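Local structure of GIL01 gp7 (6N7O) at the interface of chains A and B. The protein inhibits the LexA repressor of its Bacillus host and probably acts as a small helical dimer. Numbering follows the deposited sequence. Chains: chain A/B, GIL01 gp7.

Contact 1: the interface of chains A and B. Residues chain A 10-11, 14, 22, 27, 31; chain B 24, 27-28, 31.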
ATOM      1  N   PHE A  10      -4.794   4.963   4.114  1.00 14.97           N
ATOM      2  CA  PHE A  10      -4.636   4.615   2.706  1.00 17.52           C
ATOM      3  C   PHE A  10      -5.616   3.523   2.314  1.00 19.46           C
ATOM      4  O   PHE A  10      -6.228   3.591   1.242  1.00 16.56           O
ATOM      5  CB  PHE A  10      -3.191   4.183   2.420  1.00 17.17           C
ATOM      6  CG  PHE A  10      -2.929   3.829   0.977  1.00 17.22           C
ATOM      7  CD1 PHE A  10      -3.467   4.587  -0.058  1.00 17.25           C
ATOM      8  CD2 PHE A  10      -2.116   2.751   0.651  1.00 14.39           C
ATOM      9  CE1 PHE A  10      -3.199   4.271  -1.384  1.00 15.05           C
ATOM     10  CE2 PHE A  10      -1.839   2.434  -0.672  1.00 17.99           C
ATOM     11  CZ  PHE A  10      -2.389   3.182  -1.696  1.00 18.78           C
ATOM     12  N   ILE A  11      -5.810   2.526   3.182  1.00 13.67           N
ATOM     13  CA  ILE A  11      -6.813   1.499   2.910  1.00 13.86           C
ATOM     14  C   ILE A  11      -8.192   2.127   2.733  1.00 14.62           C
ATOM     15  O   ILE A  11      -8.966   1.729   1.849  1.00 18.60           O
ATOM     16  CB  ILE A  11      -6.808   0.443   4.031  1.00 17.72           C
ATOM     17  CG1 ILE A  11      -5.511  -0.361   3.985  1.00 17.48           C
ATOM     18  CG2 ILE A  11      -7.999  -0.491   3.908  1.00 19.67           C
ATOM     19  CD1 ILE A  11      -5.271  -1.203   5.240  1.00 16.71           C
ATOM     20  N   LEU A  14      -8.461   3.775  -0.688  1.00 15.32           N
ATOM     21  CA  LEU A  14      -8.773   2.802  -1.728  1.00 19.40           C
ATOM     22  C   LEU A  14     -10.221   2.340  -1.631  1.00 18.66           C
ATOM     23  O   LEU A  14     -10.952   2.322  -2.629  1.00 17.79           O
ATOM     24  CB  LEU A  14      -7.816   1.608  -1.624  1.00 16.88           C
ATOM     25  CG  LEU A  14      -6.335   1.931  -1.814  1.00 17.64           C
ATOM     26  CD1 LEU A  14      -5.440   0.774  -1.365  1.00 18.99           C
ATOM     27  CD2 LEU A  14      -6.044   2.288  -3.266  1.00 21.52           C
ATOM     28  N   VAL A  22      -6.292   0.142  -9.992  1.00 21.53           N
ATOM     29  CA  VAL A  22      -5.646   1.390  -9.610  1.00 20.22           C
ATOM     30  C   VAL A  22      -4.244   1.414 -10.186  1.00 18.16           C
ATOM     31  O   VAL A  22      -3.632   0.370 -10.432  1.00 19.34           O
ATOM     32  CB  VAL A  22      -5.583   1.587  -8.087  1.00 21.06           C
ATOM     33  CG1 VAL A  22      -6.982   1.837  -7.543  1.00 32.10           C
ATOM     34  CG2 VAL A  22      -4.940   0.371  -7.425  1.00 16.75           C
ATOM     35  N   VAL A  27      -0.037   3.480  -6.136  1.00 14.50           N
ATOM     36  CA  VAL A  27       0.034   2.660  -4.923  1.00 13.47           C
ATOM     37  C   VAL A  27       1.438   2.717  -4.336  1.00 17.16           C
ATOM     38  O   VAL A  27       1.623   2.890  -3.128  1.00 17.47           O
ATOM     39  CB  VAL A  27      -0.393   1.207  -5.214  1.00 15.85           C
ATOM     40  CG1 VAL A  27      -0.136   0.298  -4.022  1.00 15.68           C
ATOM     41  CG2 VAL A  27      -1.877   1.148  -5.606  1.00 16.53           C
ATOM     42  N   LEU A  31       2.473   4.171  -0.612  1.00 17.50           N
ATOM     43  CA  LEU A  31       3.100   3.325   0.397  1.00 18.05           C
ATOM     44  C   LEU A  31       4.462   3.881   0.801  1.00 21.74           C
ATOM     45  O   LEU A  31       4.862   3.772   1.965  1.00 17.00           O
ATOM     46  CB  LEU A  31       3.229   1.892  -0.117  1.00 17.14           C
ATOM     47  CG  LEU A  31       1.906   1.143  -0.316  1.00 19.16           C
ATOM     48  CD1 LEU A  31       2.134  -0.210  -0.933  1.00 21.45           C
ATOM     49  CD2 LEU A  31       1.192   1.004   1.029  1.00 19.96           C
TER
ATOM     50  N   LYS B  24      -7.627  -3.401  -7.253  1.00 16.99           N
ATOM     51  CA  LYS B  24      -7.760  -2.674  -5.997  1.00 16.51           C
ATOM     52  C   LYS B  24      -8.076  -3.623  -4.849  1.00 18.94           C
ATOM     53  O   LYS B  24      -7.542  -3.462  -3.746  1.00 20.39           O
ATOM     54  CB  LYS B  24      -8.831  -1.594  -6.101  1.00 18.21           C
ATOM     55  CG  LYS B  24      -8.737  -0.589  -4.993  1.00 18.36           C
ATOM     56  CD  LYS B  24      -9.898   0.362  -5.044  1.00 23.24           C
ATOM     57  CE  LYS B  24     -11.176  -0.363  -4.716  1.00 26.12           C
ATOM     58  NZ  LYS B  24     -12.294   0.603  -4.735  1.00 32.46           N
ATOM     59  N   VAL B  27      -4.864  -5.169  -3.581  1.00 16.65           N
ATOM     60  CA  VAL B  27      -4.047  -4.267  -2.774  1.00 14.45           C
ATOM     61  C   VAL B  27      -4.644  -4.147  -1.382  1.00 14.54           C
ATOM     62  O   VAL B  27      -3.941  -4.254  -0.371  1.00 16.85           O
ATOM     63  CB  VAL B  27      -3.921  -2.889  -3.459  1.00 17.88           C
ATOM     64  CG1 VAL B  27      -3.233  -1.865  -2.540  1.00 18.72           C
ATOM     65  CG2 VAL B  27      -3.175  -3.007  -4.798  1.00 19.13           C
ATOM     66  N   ILE B  28      -5.964  -3.949  -1.312  1.00 16.30           N
ATOM     67  CA  ILE B  28      -6.612  -3.771  -0.017  1.00 16.19           C
ATOM     68  C   ILE B  28      -6.422  -5.013   0.843  1.00 17.62           C
ATOM     69  O   ILE B  28      -6.075  -4.921   2.032  1.00 19.73           O
ATOM     70  CB  ILE B  28      -8.102  -3.428  -0.214  1.00 18.44           C
ATOM     71  CG1 ILE B  28      -8.253  -2.020  -0.807  1.00 17.22           C
ATOM     72  CG2 ILE B  28      -8.864  -3.582   1.093  1.00 18.46           C
ATOM     73  CD1 ILE B  28      -9.690  -1.663  -1.171  1.00 19.18           C
ATOM     74  N   LEU B  31      -2.786  -5.114   2.116  1.00 16.24           N
ATOM     75  CA  LEU B  31      -2.533  -4.107   3.141  1.00 18.19           C
ATOM     76  C   LEU B  31      -3.253  -4.437   4.446  1.00 16.37           C
ATOM     77  O   LEU B  31      -2.713  -4.196   5.535  1.00 20.22           O
ATOM     78  CB  LEU B  31      -2.947  -2.730   2.631  1.00 18.39           C
ATOM     79  CG  LEU B  31      -2.097  -2.249   1.444  1.00 19.16           C
ATOM     80  CD1 LEU B  31      -2.522  -0.835   0.993  1.00 14.81           C
ATOM     81  CD2 LEU B  31      -0.615  -2.290   1.793  1.00 18.22           C
TER

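Contact 2: the interface of chains A and B. Residues chain A 3, 7, 31-32, 34-35; chain B 3-4, 7-8, 11.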
ATOM      1  N   MET A   3       2.448   5.227  11.737  1.00 30.46           N
ATOM      2  CA  MET A   3       2.506   4.519  10.460  1.00 26.46           C
ATOM      3  C   MET A   3       1.272   3.643  10.256  1.00 28.32           C
ATOM      4  O   MET A   3       0.713   3.591   9.151  1.00 21.52           O
ATOM      5  CB  MET A   3       3.769   3.671  10.363  1.00 30.26           C
ATOM      6  CG  MET A   3       3.850   2.950   9.038  1.00 21.66           C
ATOM      7  SD  MET A   3       5.426   2.126   8.784  1.00 29.28           S
ATOM      8  CE  MET A   3       6.489   3.570   8.900  1.00 30.62           C
ATOM      9  N   LEU A   7      -1.395   3.833   7.294  1.00 17.27           N
ATOM     10  CA  LEU A   7      -1.736   2.690   6.458  1.00 17.53           C
ATOM     11  C   LEU A   7      -3.244   2.501   6.396  1.00 18.23           C
ATOM     12  O   LEU A   7      -3.813   2.331   5.315  1.00 17.00           O
ATOM     13  CB  LEU A   7      -1.044   1.430   6.981  1.00 16.42           C
ATOM     14  CG  LEU A   7      -1.358   0.138   6.214  1.00 16.97           C
ATOM     15  CD1 LEU A   7      -0.947   0.269   4.735  1.00 21.32           C
ATOM     16  CD2 LEU A   7      -0.650  -1.059   6.860  1.00 21.49           C
ATOM     17  N   LEU A  31       2.473   4.171  -0.612  1.00 17.50           N
ATOM     18  CA  LEU A  31       3.100   3.325   0.397  1.00 18.05           C
ATOM     19  C   LEU A  31       4.462   3.881   0.801  1.00 21.74           C
ATOM     20  O   LEU A  31       4.862   3.772   1.965  1.00 17.00           O
ATOM     21  CB  LEU A  31       3.229   1.892  -0.117  1.00 17.14           C
ATOM     22  CG  LEU A  31       1.906   1.143  -0.316  1.00 19.16           C
ATOM     23  CD1 LEU A  31       2.134  -0.210  -0.933  1.00 21.45           C
ATOM     24  CD2 LEU A  31       1.192   1.004   1.029  1.00 19.96           C
ATOM     25  N   MET A  32       5.192   4.487  -0.135  0.63 23.59           N
ATOM     26  CA  MET A  32       6.433   5.138   0.257  0.63 23.03           C
ATOM     27  C   MET A  32       6.167   6.324   1.168  0.63 24.09           C
ATOM     28  O   MET A  32       6.969   6.606   2.066  0.63 24.80           O
ATOM     29  CB  MET A  32       7.215   5.562  -0.981  0.63 23.02           C
ATOM     30  CG  MET A  32       7.747   4.371  -1.746  0.63 19.49           C
ATOM     31  SD  MET A  32       8.833   4.862  -3.082  0.63 26.38           S
ATOM     32  CE  MET A  32      10.068   5.780  -2.167  0.63 31.07           C
ATOM     33  N   VAL A  34       3.597   6.321   3.285  1.00 21.83           N
ATOM     34  CA  VAL A  34       3.190   5.705   4.546  1.00 22.80           C
ATOM     35  C   VAL A  34       4.406   5.277   5.355  1.00 24.59           C
ATOM     36  O   VAL A  34       4.444   5.436   6.586  1.00 26.19           O
ATOM     37  CB  VAL A  34       2.253   4.519   4.266  1.00 17.62           C
ATOM     38  CG1 VAL A  34       2.047   3.700   5.536  1.00 20.38           C
ATOM     39  CG2 VAL A  34       0.927   5.018   3.706  1.00 22.40           C
ATOM     40  N   THR A  35       5.426   4.751   4.683  1.00 22.49           N
ATOM     41  CA  THR A  35       6.597   4.214   5.364  1.00 19.64           C
ATOM     42  C   THR A  35       7.674   5.259   5.630  1.00 22.77           C
ATOM     43  O   THR A  35       8.695   4.915   6.229  1.00 25.99           O
ATOM     44  CB  THR A  35       7.213   3.073   4.561  1.00 23.87           C
ATOM     45  OG1 THR A  35       7.529   3.531   3.238  1.00 27.02           O
ATOM     46  CG2 THR A  35       6.248   1.900   4.484  1.00 24.78           C
TER
ATOM     47  N   MET B   3       6.095  -3.923  10.432  1.00 33.42           N
ATOM     48  CA  MET B   3       5.117  -3.362   9.499  0.74 32.08           C
ATOM     49  C   MET B   3       5.810  -2.622   8.368  1.00 26.05           C
ATOM     50  O   MET B   3       5.424  -2.750   7.202  1.00 27.80           O
ATOM     51  CB  MET B   3       4.140  -2.415  10.205  0.74 35.67           C
ATOM     52  CG  MET B   3       3.362  -1.511   9.223  0.74 29.16           C
ATOM     53  SD  MET B   3       2.083  -0.433   9.930  0.74 29.83           S
ATOM     54  CE  MET B   3       1.082  -1.636  10.794  0.74 28.71           C
ATOM     55  N   ARG B   4       6.842  -1.846   8.695  1.00 26.93           N
ATOM     56  CA  ARG B   4       7.592  -1.159   7.658  1.00 23.68           C
ATOM     57  C   ARG B   4       8.282  -2.157   6.740  1.00 25.23           C
ATOM     58  O   ARG B   4       8.241  -2.018   5.514  1.00 23.19           O
ATOM     59  CB  ARG B   4       8.600  -0.206   8.284  1.00 28.85           C
ATOM     60  CG  ARG B   4       9.220   0.707   7.276  1.00 34.23           C
ATOM     61  CD  ARG B   4      10.017   1.803   7.946  1.00 46.99           C
ATOM     62  NE  ARG B   4      10.313   2.855   6.986  1.00 45.85           N
ATOM     63  CZ  ARG B   4      11.283   2.783   6.085  1.00 40.21           C
ATOM     64  NH1 ARG B   4      12.057   1.705   6.029  1.00 31.15           N
ATOM     65  NH2 ARG B   4      11.476   3.784   5.237  1.00 31.52           N
ATOM     66  N   LEU B   7       5.698  -3.684   4.376  1.00 18.02           N
ATOM     67  CA  LEU B   7       5.259  -2.774   3.329  1.00 21.74           C
ATOM     68  C   LEU B   7       6.346  -2.572   2.288  1.00 24.26           C
ATOM     69  O   LEU B   7       6.054  -2.535   1.082  1.00 19.64           O
ATOM     70  CB  LEU B   7       4.847  -1.437   3.926  1.00 15.83           C
ATOM     71  CG  LEU B   7       3.572  -1.496   4.754  1.00 21.40           C
ATOM     72  CD1 LEU B   7       3.311  -0.133   5.361  1.00 22.59           C
ATOM     73  CD2 LEU B   7       2.409  -1.950   3.894  1.00 18.57           C
ATOM     74  N   LEU B   8       7.599  -2.406   2.734  1.00 19.66           N
ATOM     75  CA  LEU B   8       8.722  -2.375   1.797  1.00 20.68           C
ATOM     76  C   LEU B   8       8.746  -3.623   0.927  1.00 16.52           C
ATOM     77  O   LEU B   8       9.002  -3.536  -0.276  1.00 18.41           O
ATOM     78  CB  LEU B   8      10.052  -2.230   2.535  1.00 18.82           C
ATOM     79  CG  LEU B   8      10.280  -0.915   3.272  1.00 37.87           C
ATOM     80  CD1 LEU B   8      11.683  -0.899   3.863  1.00 42.51           C
ATOM     81  CD2 LEU B   8      10.047   0.288   2.361  1.00 44.85           C
ATOM     82  N   ILE B  11       6.113  -3.117  -1.688  1.00 16.63           N
ATOM     83  CA  ILE B  11       6.578  -2.134  -2.668  1.00 14.43           C
ATOM     84  C   ILE B  11       7.532  -2.782  -3.652  1.00 15.80           C
ATOM     85  O   ILE B  11       7.466  -2.537  -4.866  1.00 16.96           O
ATOM     86  CB  ILE B  11       7.249  -0.937  -1.965  1.00 15.92           C
ATOM     87  CG1 ILE B  11       6.222  -0.024  -1.295  1.00 22.09           C
ATOM     88  CG2 ILE B  11       8.032  -0.123  -2.952  1.00 20.27           C
ATOM     89  CD1 ILE B  11       6.803   0.852  -0.211  1.00 19.80           C
TER

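Contact 1: the interface of chains A and B
A:Leu14 lies against B:Val27 and B:Ile28 where helix 2-16 of one gp7 chain packs on helix 24-34 of the other, in a two-fold four-helix arrangement that may be the biological dimer. The packing is tight around this leucine. Its CD1 methyl meets CG1 of B:Val27 at 3.6 Å, the two side chains crossing near a right angle. The side chains of A:Leu14 and B:Ile28 pass in opposite senses, with CB of the leucine and CG1 of the isoleucine nearest at 3.7 Å. With CG anti to its own carbonyl carbon (chi1 -61°), the same CD1 also sits over one face of the A:Phe10 ring, toward the rim. One turn further along helix 24-34, B:Leu31 touches A:Phe10 CD2 with its CD1 at 3.6 Å, runs antiparallel to A:Ile11 with CB nearest CG1, and meets CD2 of A:Leu31 with its own CD2 at 3.8 Å.

The valine pair is looser: A:Val27 and B:Val27 point at each other tip to tip, with their CG1 methyls 4.1 Å apart. The polar margin belongs to B:Lys24. Its CG packs against CG1 of A:Val22 at 3.9 Å; then a bend at chi3 (68°) carries the chain to the last turn of helix 2-16, where NZ donates a hydrogen bond of 3.0 Å to the backbone O of A:Leu14. NZ, the side-chain amino group, approaches with a C=O...N angle of 146°, tilted from the carbonyl plane.

Contact 2: the interface of chains A and B
B:Arg4 reaches across to A:Thr35, the residue just after helix 24-34 of chain A. In this part of the two-fold helical interface, which may be that of the biological dimer, the start and middle of helix 2-16 of chain B lie against the C-terminal end of helix 24-34 of chain A, with the first turns of helix 2-16 of chain A alongside. From CB outward the arginine meets chain A nearly all the way. CB lies 4.0 Å from the sulphur SD of A:Met3, whose side chain crosses it at about a right angle. CG passes CB of A:Thr35, and CD approaches the CE methyl of A:Met3. With CG anti to the backbone N (chi1 -169°) and the chain extended as far as NE, the guanidinium arrives at the carbonyl of A:Thr35. There NE donates a hydrogen bond of 2.7 Å to the backbone O, with 152° at the hydrogen; the oxygen lies at the edge of the guanidinium, close to its plane, and NE lies in the carbonyl plane. NH2 adds a weak bond to the same oxygen.

In A:Thr35, OG1 sits between the backbone N and the carbonyl carbon (chi1 56°), from where it donates to the backbone O of A:Leu31 at 3.0 Å, one turn back. This helps fix the rotation of the side chain and directs its CG2 methyl to the partner. CG2 rests against CB of B:Leu7 at 3.7 Å and also touches its CD1.

Beyond this, apolar groups continue the contact. B:Leu7 CD2 points tip to tip at CD1 of A:Leu7, and CD1 of B:Leu7 meets A:Val34 CG1 from a crossing side chain. B:Ile11 runs antiparallel past A:Leu31, its CD1 3.7 Å from the leucine CB, with CG of A:Met32 at 4.0 Å from that same methyl. Toward the N-terminal ends the two Met3 side chains run antiparallel alongside one another, CG of A:Met3 lying 3.9 Å from SD of B:Met3.

The C-alpha centres of contact 1 and contact 2 are about 11 Å apart. Chain A uses both its helices in each, while chain B offers its second helix in contact 1 and its first in contact 2. A:Leu31 belongs to both: its CD2 faces the equivalent leucine in contact 1, while its CB turns to the first helix of chain B in contact 2. Contact 1 mainly sets the first helix of A on the second of B, and contact 2 mainly the reverse; each adds like-with-like pairs. With their symmetry twins they belong to one two-fold symmetric, mostly apolar interface, which may be that of a dimer in solution.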